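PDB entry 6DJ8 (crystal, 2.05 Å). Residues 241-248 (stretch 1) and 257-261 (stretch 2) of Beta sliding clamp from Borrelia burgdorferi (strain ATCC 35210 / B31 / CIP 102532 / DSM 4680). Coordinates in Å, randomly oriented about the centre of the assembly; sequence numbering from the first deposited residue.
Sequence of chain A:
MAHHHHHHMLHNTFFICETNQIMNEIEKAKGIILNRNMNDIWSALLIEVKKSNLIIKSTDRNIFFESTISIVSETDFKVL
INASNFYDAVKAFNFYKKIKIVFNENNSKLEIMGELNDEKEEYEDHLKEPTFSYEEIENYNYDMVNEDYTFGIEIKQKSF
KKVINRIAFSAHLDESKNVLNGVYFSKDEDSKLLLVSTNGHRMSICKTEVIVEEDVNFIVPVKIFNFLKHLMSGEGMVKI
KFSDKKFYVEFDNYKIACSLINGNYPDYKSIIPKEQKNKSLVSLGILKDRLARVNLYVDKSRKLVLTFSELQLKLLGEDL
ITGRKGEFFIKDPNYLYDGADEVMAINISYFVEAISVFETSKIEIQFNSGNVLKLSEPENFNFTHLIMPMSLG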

# COMPACT_ATOMS: atom_id res chain seq x y z
N LYS A 241 -0.30 23.48 -27.73
CA LYS A 241 0.43 24.50 -28.47
C LYS A 241 1.92 24.30 -28.28
O LYS A 241 2.36 23.82 -27.23
CB LYS A 241 0.04 25.92 -28.03
CG LYS A 241 -1.42 26.28 -28.28
CD LYS A 241 -1.73 27.67 -27.72
CE LYS A 241 -3.22 27.99 -27.77
NZ LYS A 241 -3.80 27.70 -29.11
N PHE A 242 2.69 24.65 -29.31
CA PHE A 242 4.15 24.57 -29.29
C PHE A 242 4.75 25.91 -29.69
O PHE A 242 4.26 26.56 -30.62
CB PHE A 242 4.67 23.55 -30.29
CG PHE A 242 4.47 22.14 -29.89
CD1 PHE A 242 3.33 21.47 -30.27
CD2 PHE A 242 5.44 21.46 -29.18
CE1 PHE A 242 3.15 20.15 -29.95
CE2 PHE A 242 5.27 20.14 -28.84
CZ PHE A 242 4.12 19.48 -29.23
N SER A 243 5.86 26.25 -29.05
CA SER A 243 6.68 27.39 -29.46
C SER A 243 8.10 26.87 -29.74
O SER A 243 8.35 25.66 -29.75
CB SER A 243 6.67 28.48 -28.40
OG SER A 243 7.65 28.23 -27.40
N ASP A 244 9.02 27.80 -29.97
CA ASP A 244 10.41 27.39 -30.20
C ASP A 244 10.98 26.69 -28.98
O ASP A 244 11.75 25.72 -29.12
CB ASP A 244 11.25 28.61 -30.57
CG ASP A 244 11.01 29.80 -29.64
OD1 ASP A 244 11.35 29.69 -28.45
OD2 ASP A 244 10.49 30.82 -30.12
N LYS A 245 10.58 27.11 -27.78
CA LYS A 245 11.19 26.62 -26.56
C LYS A 245 10.21 25.95 -25.61
O LYS A 245 10.66 25.31 -24.65
CB LYS A 245 11.89 27.77 -25.82
N LYS A 246 8.90 26.08 -25.81
CA LYS A 246 7.96 25.64 -24.80
C LYS A 246 6.80 24.85 -25.39
O LYS A 246 6.49 24.93 -26.58
CB LYS A 246 7.44 26.83 -23.97
CG LYS A 246 6.17 27.49 -24.47
CD LYS A 246 5.73 28.60 -23.49
CE LYS A 246 4.47 29.33 -23.94
NZ LYS A 246 3.24 28.50 -23.80
N PHE A 247 6.19 24.06 -24.52
CA PHE A 247 5.03 23.24 -24.80
C PHE A 247 3.91 23.69 -23.88
O PHE A 247 4.15 23.98 -22.70
CB PHE A 247 5.39 21.77 -24.57
CG PHE A 247 4.22 20.82 -24.61
CD1 PHE A 247 3.70 20.39 -25.83
CD2 PHE A 247 3.68 20.33 -23.43
CE1 PHE A 247 2.66 19.51 -25.88
CE2 PHE A 247 2.64 19.43 -23.47
CZ PHE A 247 2.11 19.01 -24.70
N TYR A 248 2.69 23.78 -24.40
CA TYR A 248 1.60 24.40 -23.67
C TYR A 248 0.34 23.58 -23.89
O TYR A 248 0.08 23.12 -25.00
CB TYR A 248 1.38 25.86 -24.11
CG TYR A 248 0.14 26.54 -23.54
CD1 TYR A 248 0.16 27.11 -22.26
CD2 TYR A 248 -1.03 26.66 -24.29
CE1 TYR A 248 -0.96 27.75 -21.74
CE2 TYR A 248 -2.15 27.31 -23.78
CZ TYR A 248 -2.10 27.85 -22.51
OH TYR A 248 -3.21 28.48 -21.99
N ALA A 257 2.38 24.35 -18.75
CA ALA A 257 3.45 24.58 -19.71
C ALA A 257 4.74 23.96 -19.19
O ALA A 257 4.91 23.76 -17.98
CB ALA A 257 3.65 26.07 -19.98
N CYS A 258 5.65 23.65 -20.12
CA CYS A 258 6.98 23.21 -19.75
C CYS A 258 7.94 23.54 -20.88
O CYS A 258 7.52 23.98 -21.95
CB CYS A 258 7.00 21.71 -19.43
SG CYS A 258 6.82 20.62 -20.90
N SER A 259 9.23 23.35 -20.63
CA SER A 259 10.24 23.62 -21.64
C SER A 259 10.46 22.40 -22.51
O SER A 259 10.32 21.25 -22.07
CB SER A 259 11.58 24.01 -21.01
OG SER A 259 11.50 25.27 -20.41
N LEU A 260 10.79 22.66 -23.77
CA LEU A 260 11.19 21.59 -24.68
C LEU A 260 12.65 21.21 -24.44
O LEU A 260 13.45 21.98 -23.91
CB LEU A 260 11.00 22.03 -26.13
CG LEU A 260 9.59 22.51 -26.49
CD1 LEU A 260 9.56 23.06 -27.90
CD2 LEU A 260 8.56 21.39 -26.32
N ILE A 261 12.99 20.00 -24.86
CA ILE A 261 14.38 19.55 -24.87
C ILE A 261 14.94 19.95 -26.22
O ILE A 261 14.35 19.61 -27.26
CB ILE A 261 14.44 18.03 -24.65
CG1 ILE A 261 13.88 17.69 -23.28
CG2 ILE A 261 15.88 17.53 -24.74
CD1 ILE A 261 13.21 16.36 -23.23

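Antiparallel strands are held in register by backbone bonds, and the side chains pack around them; this corner of the Borrelia sliding clamp illustrates the principle. Phe247 and Cys258 form the hydrogen-bonded pair: Phe247 N donates to Cys258 O at 2.9 Å, and Cys258 N returns a bond to Phe247 O at 3.0 Å. A third, nearly linear bond, Leu260 N to Lys245 O at 2.8 Å, carries the ladder beyond the regular strand.

Leu260 has the most surface covered by the other stretch. Its CA-to-CB bond points toward stretch 1, and the m,t rotamer spreads its methyls over different neighbours: Leu260 CD2 lies 3.6 Å from Phe247 CB and 4.2 Å from Phe242 CD2, at the edge of the Phe242 ring, while Leu260 CD1 packs 3.4 Å from Ser243 O. A branched, apolar side chain suits this place, filling the space beside the turn. Ser243, in the p rotamer, accepts bonds at OG from Lys245 N (3.2 Å) and Lys246 N (3.0 Å), a link within stretch 1.

Phe242, Phe247, Tyr248, Ala257 and Cys258 are buried, which suits their largely apolar side chains. Phe247 and Cys258 share one sheet face. With chi1 t, the Phe247 ring leads away from stretch 2, yet Phe247 CD2 remains 4.0 Å from Cys258 SG. On the other face, the single methyl of Ala257, CB, meets the edge of the t-rotamer Tyr248 ring, 4.3 Å from Tyr248 CD1.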